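Local coordinates for HTH cro/C1-type domain-containing protein (Pseudomonas aeruginosa PAO1, PDB 7CSY) that binds DNA as a helix-turn-helix protein of the Cro/C1 type and is probably a transcriptional regulator, at residues 34-39 / 53-58. Sequence-based numbering, arbitrary orientation.
With nucleotides of chain E.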
ATOM      1  N   LEU B  34     -18.285  22.455  12.030  1.00 39.35           N
ATOM      2  CA  LEU B  34     -17.413  21.730  11.112  1.00 40.97           C
ATOM      3  C   LEU B  34     -17.981  20.379  10.668  1.00 40.82           C
ATOM      4  O   LEU B  34     -17.372  19.733   9.814  1.00 38.13           O
ATOM      5  CB  LEU B  34     -16.035  21.511  11.751  1.00 35.54           C
ATOM      6  CG  LEU B  34     -15.180  22.686  12.239  1.00 35.32           C
ATOM      7  CD1 LEU B  34     -13.776  22.187  12.664  1.00 31.83           C
ATOM      8  CD2 LEU B  34     -15.091  23.786  11.205  1.00 31.47           C
ATOM      9  N   LYS B  35     -19.118  19.944  11.229  1.00 42.94           N
ATOM     10  CA  LYS B  35     -19.689  18.603  11.025  1.00 41.32           C
ATOM     11  C   LYS B  35     -18.710  17.486  11.399  1.00 40.06           C
ATOM     12  O   LYS B  35     -18.593  16.478  10.697  1.00 43.45           O
ATOM     13  CB  LYS B  35     -20.200  18.407   9.591  1.00 46.01           C
ATOM     14  CG  LYS B  35     -21.116  19.506   9.084  1.00 52.00           C
ATOM     15  CD  LYS B  35     -22.250  19.817  10.065  1.00 44.90           C
ATOM     16  CE  LYS B  35     -23.166  20.914   9.523  1.00 47.51           C
ATOM     17  NZ  LYS B  35     -23.899  20.470   8.285  1.00 53.60           N
ATOM     18  N   VAL B  36     -18.011  17.642  12.521  1.00 33.81           N
ATOM     19  CA  VAL B  36     -17.201  16.556  13.060  1.00 37.59           C
ATOM     20  C   VAL B  36     -17.614  16.322  14.508  1.00 38.25           C
ATOM     21  O   VAL B  36     -18.226  17.174  15.152  1.00 41.22           O
ATOM     22  CB  VAL B  36     -15.676  16.820  12.950  1.00 39.43           C
ATOM     23  CG1 VAL B  36     -15.265  16.979  11.483  1.00 37.75           C
ATOM     24  CG2 VAL B  36     -15.247  18.041  13.756  1.00 32.95           C
ATOM     25  N   SER B  37     -17.285  15.138  15.015  1.00 39.89           N
ATOM     26  CA  SER B  37     -17.601  14.811  16.400  1.00 40.31           C
ATOM     27  C   SER B  37     -16.871  15.746  17.361  1.00 37.92           C
ATOM     28  O   SER B  37     -15.761  16.217  17.090  1.00 35.48           O
ATOM     29  CB  SER B  37     -17.227  13.363  16.706  1.00 38.82           C
ATOM     30  OG  SER B  37     -15.816  13.195  16.666  1.00 41.09           O
ATOM     31  N   ALA B  38     -17.513  16.004  18.498  1.00 42.27           N
ATOM     32  CA  ALA B  38     -16.938  16.884  19.513  1.00 37.40           C
ATOM     33  C   ALA B  38     -15.519  16.513  19.948  1.00 39.54           C
ATOM     34  O   ALA B  38     -14.712  17.438  20.146  1.00 35.53           O
ATOM     35  CB  ALA B  38     -17.867  16.923  20.734  1.00 35.02           C
ATOM     36  N   PRO B  39     -15.141  15.233  20.135  1.00 38.36           N
ATOM     37  CA  PRO B  39     -13.763  14.962  20.581  1.00 39.67           C
ATOM     38  C   PRO B  39     -12.731  15.371  19.556  1.00 41.67           C
ATOM     39  O   PRO B  39     -11.573  15.607  19.924  1.00 40.55           O
ATOM     40  CB  PRO B  39     -13.744  13.443  20.823  1.00 34.67           C
ATOM     41  CG  PRO B  39     -15.164  13.050  20.938  1.00 34.55           C
ATOM     42  CD  PRO B  39     -15.909  13.978  20.022  1.00 35.50           C
ATOM     43  N   ALA B  53      -5.313  16.500   7.303  1.00 32.80           N
ATOM     44  CA  ALA B  53      -5.541  17.267   6.079  1.00 32.28           C
ATOM     45  C   ALA B  53      -7.019  17.608   5.904  1.00 32.32           C
ATOM     46  O   ALA B  53      -7.365  18.721   5.483  1.00 33.07           O
ATOM     47  CB  ALA B  53      -5.015  16.492   4.861  1.00 30.10           C
ATOM     48  N   ASP B  54      -7.908  16.659   6.218  1.00 31.05           N
ATOM     49  CA  ASP B  54      -9.343  16.937   6.227  1.00 29.98           C
ATOM     50  C   ASP B  54      -9.692  18.074   7.200  1.00 37.22           C
ATOM     51  O   ASP B  54     -10.472  18.983   6.876  1.00 33.04           O
ATOM     52  CB  ASP B  54     -10.086  15.658   6.598  1.00 34.33           C
ATOM     53  CG  ASP B  54     -11.591  15.853   6.705  1.00 46.31           C
ATOM     54  OD1 ASP B  54     -12.096  16.157   7.825  1.00 47.78           O
ATOM     55  OD2 ASP B  54     -12.270  15.677   5.668  1.00 47.17           O
ATOM     56  N   MET B  55      -9.130  18.037   8.408  1.00 34.31           N
ATOM     57  CA  MET B  55      -9.470  19.074   9.370  1.00 29.93           C
ATOM     58  C   MET B  55      -8.920  20.430   8.939  1.00 34.90           C
ATOM     59  O   MET B  55      -9.571  21.461   9.162  1.00 38.01           O
ATOM     60  CB  MET B  55      -8.976  18.681  10.767  1.00 33.11           C
ATOM     61  CG  MET B  55      -9.661  19.451  11.902  1.00 44.26           C
ATOM     62  SD  MET B  55     -11.422  19.069  12.009  1.00 47.13           S
ATOM     63  CE  MET B  55     -11.301  17.334  11.576  1.00 41.84           C
ATOM     64  N   ALA B  56      -7.752  20.456   8.292  1.00 31.06           N
ATOM     65  CA  ALA B  56      -7.262  21.720   7.757  1.00 31.49           C
ATOM     66  C   ALA B  56      -8.221  22.300   6.713  1.00 34.43           C
ATOM     67  O   ALA B  56      -8.351  23.525   6.594  1.00 32.98           O
ATOM     68  CB  ALA B  56      -5.871  21.525   7.177  1.00 28.58           C
ATOM     69  N   ILE B  57      -8.921  21.444   5.968  1.00 32.79           N
ATOM     70  CA  ILE B  57      -9.841  21.966   4.968  1.00 33.67           C
ATOM     71  C   ILE B  57     -11.069  22.542   5.647  1.00 33.29           C
ATOM     72  O   ILE B  57     -11.524  23.642   5.308  1.00 34.23           O
ATOM     73  CB  ILE B  57     -10.195  20.879   3.932  1.00 26.51           C
ATOM     74  CG1 ILE B  57      -8.957  20.543   3.107  1.00 31.49           C
ATOM     75  CG2 ILE B  57     -11.312  21.346   3.039  1.00 22.51           C
ATOM     76  CD1 ILE B  57      -9.034  19.209   2.314  1.00 28.15           C
ATOM     77  N   ARG B  58     -11.620  21.815   6.625  1.00 37.04           N
ATOM     78  CA  ARG B  58     -12.749  22.327   7.403  1.00 33.98           C
ATOM     79  C   ARG B  58     -12.402  23.656   8.068  1.00 34.34           C
ATOM     80  O   ARG B  58     -13.153  24.629   7.968  1.00 34.61           O
ATOM     81  CB  ARG B  58     -13.168  21.290   8.441  1.00 34.26           C
ATOM     82  CG  ARG B  58     -13.755  20.055   7.811  1.00 36.77           C
ATOM     83  CD  ARG B  58     -14.122  18.979   8.809  1.00 35.44           C
ATOM     84  NE  ARG B  58     -14.348  17.768   8.058  1.00 38.51           N
ATOM     85  CZ  ARG B  58     -15.517  17.413   7.546  1.00 41.67           C
ATOM     86  NH1 ARG B  58     -16.583  18.157   7.750  1.00 40.21           N
ATOM     87  NH2 ARG B  58     -15.613  16.309   6.822  1.00 42.12           N
TER
ATOM     88  P    DG E  23     -15.500  12.317  12.994  1.00 45.12           P
ATOM     89  OP1  DG E  23     -16.322  12.841  11.884  1.00 42.30           O
ATOM     90  OP2  DG E  23     -15.069  13.238  14.076  1.00 43.61           O
ATOM     91  O5'  DG E  23     -16.252  11.071  13.643  1.00 44.73           O
ATOM     92  C5'  DG E  23     -16.536   9.928  12.824  1.00 42.11           C
ATOM     93  C4'  DG E  23     -17.319   8.876  13.596  1.00 42.72           C
ATOM     94  O4'  DG E  23     -16.458   8.234  14.564  1.00 40.90           O
ATOM     95  C3'  DG E  23     -18.525   9.400  14.370  1.00 43.68           C
ATOM     96  O3'  DG E  23     -19.614   8.500  14.214  1.00 50.68           O
ATOM     97  C2'  DG E  23     -18.024   9.462  15.816  1.00 40.16           C
ATOM     98  C1'  DG E  23     -17.025   8.314  15.861  1.00 38.51           C
ATOM     99  N9   DG E  23     -15.928   8.530  16.793  1.00 39.75           N
ATOM    100  C8   DG E  23     -15.128   9.644  16.868  1.00 42.33           C
ATOM    101  N7   DG E  23     -14.193   9.560  17.781  1.00 40.60           N
ATOM    102  C5   DG E  23     -14.381   8.308  18.351  1.00 38.02           C
ATOM    103  C6   DG E  23     -13.665   7.665  19.383  1.00 37.94           C
ATOM    104  O6   DG E  23     -12.701   8.097  20.039  1.00 41.95           O
ATOM    105  N1   DG E  23     -14.177   6.403  19.656  1.00 37.73           N
ATOM    106  C2   DG E  23     -15.247   5.830  19.010  1.00 40.62           C
ATOM    107  N2   DG E  23     -15.592   4.598  19.413  1.00 41.87           N
ATOM    108  N3   DG E  23     -15.937   6.425  18.037  1.00 41.98           N
ATOM    109  C4   DG E  23     -15.446   7.655  17.754  1.00 41.00           C
ATOM    110  P    DT E  24     -21.041   8.790  14.907  1.00 56.09           P
ATOM    111  OP1  DT E  24     -22.079   8.254  13.998  1.00 55.22           O
ATOM    112  OP2  DT E  24     -21.088  10.200  15.355  1.00 50.00           O
ATOM    113  O5'  DT E  24     -21.024   7.896  16.228  1.00 47.52           O
ATOM    114  C5'  DT E  24     -20.657   6.548  16.167  1.00 43.39           C
ATOM    115  C4'  DT E  24     -20.656   5.956  17.562  1.00 47.90           C
ATOM    116  O4'  DT E  24     -19.430   6.300  18.252  1.00 46.95           O
ATOM    117  C3'  DT E  24     -21.803   6.410  18.473  1.00 47.32           C
ATOM    118  O3'  DT E  24     -22.438   5.248  18.986  1.00 54.45           O
ATOM    119  C2'  DT E  24     -21.102   7.215  19.582  1.00 47.15           C
ATOM    120  C1'  DT E  24     -19.721   6.579  19.603  1.00 43.29           C
ATOM    121  N1   DT E  24     -18.669   7.454  20.064  1.00 41.24           N
ATOM    122  C2   DT E  24     -17.768   6.997  20.993  1.00 40.17           C
ATOM    123  O2   DT E  24     -17.836   5.912  21.497  1.00 42.30           O
ATOM    124  N3   DT E  24     -16.776   7.872  21.312  1.00 37.87           N
ATOM    125  C4   DT E  24     -16.602   9.145  20.807  1.00 40.55           C
ATOM    126  O4   DT E  24     -15.684   9.873  21.169  1.00 42.74           O
ATOM    127  C5   DT E  24     -17.569   9.555  19.811  1.00 40.89           C
ATOM    128  C7   DT E  24     -17.479  10.913  19.190  1.00 43.65           C
ATOM    129  C6   DT E  24     -18.537   8.696  19.483  1.00 40.92           C
TER
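Arg58 sends its chain out extended from CG to NE, which carries the guanidinium against the turn at Leu34 to Val36, while Val36 has CG1 anti to its own carbonyl carbon (chi1 -61°), pointed at that chain. The methyl CG1 of Val36 sits over one face of the guanidinium and lies 3.5 Å from CD of Arg58. NH1 of Arg58 donates to the carbonyl O of Leu34 at 2.7 Å; the oxygen is met almost head-on (C=O...N 167°) but tilted from the guanidinium plane, and the hydrogen bond is bent. NE of Arg58 is held more squarely: one helical turn back, OD1 of Asp54 accepts its N-H at 2.8 Å in a nearly straight salt bridge lying in the guanidinium plane. Beside this polar group the contact is apolar. CD1 of Leu34 meets SD of Met55 at 4.0 Å, the two side chains crossing at about a right angle, and the bent Met55 chain brings CE against CG1 of Val36. Lys35 takes positive phi in a Schellman motif that ends helix 27-34, and the chain then turns into helix 38-45. Ser37, at the N-cap of that helix, grips OP2 of DG23 of chain E twice, through its backbone N at 3.1 Å and OG at 2.7 Å, while CG of Pro39 approaches O4 of DT24 of chain E at 3.2 Å. This is the turn of the helix-turn-helix, with helix 38-45 presented to DNA as the recognition helix. Arg58 NH1 also forms a salt bridge with Glu93 of the second subunit, and the backbone O of that Glu93 accepts a bond from Lys35 NZ. With carboxylates from Asp54 and that Glu93, the guanidinium charge is probably well compensated, and one guanidinium of helix 53-62 ties together the DNA-contacting turn and the second subunit.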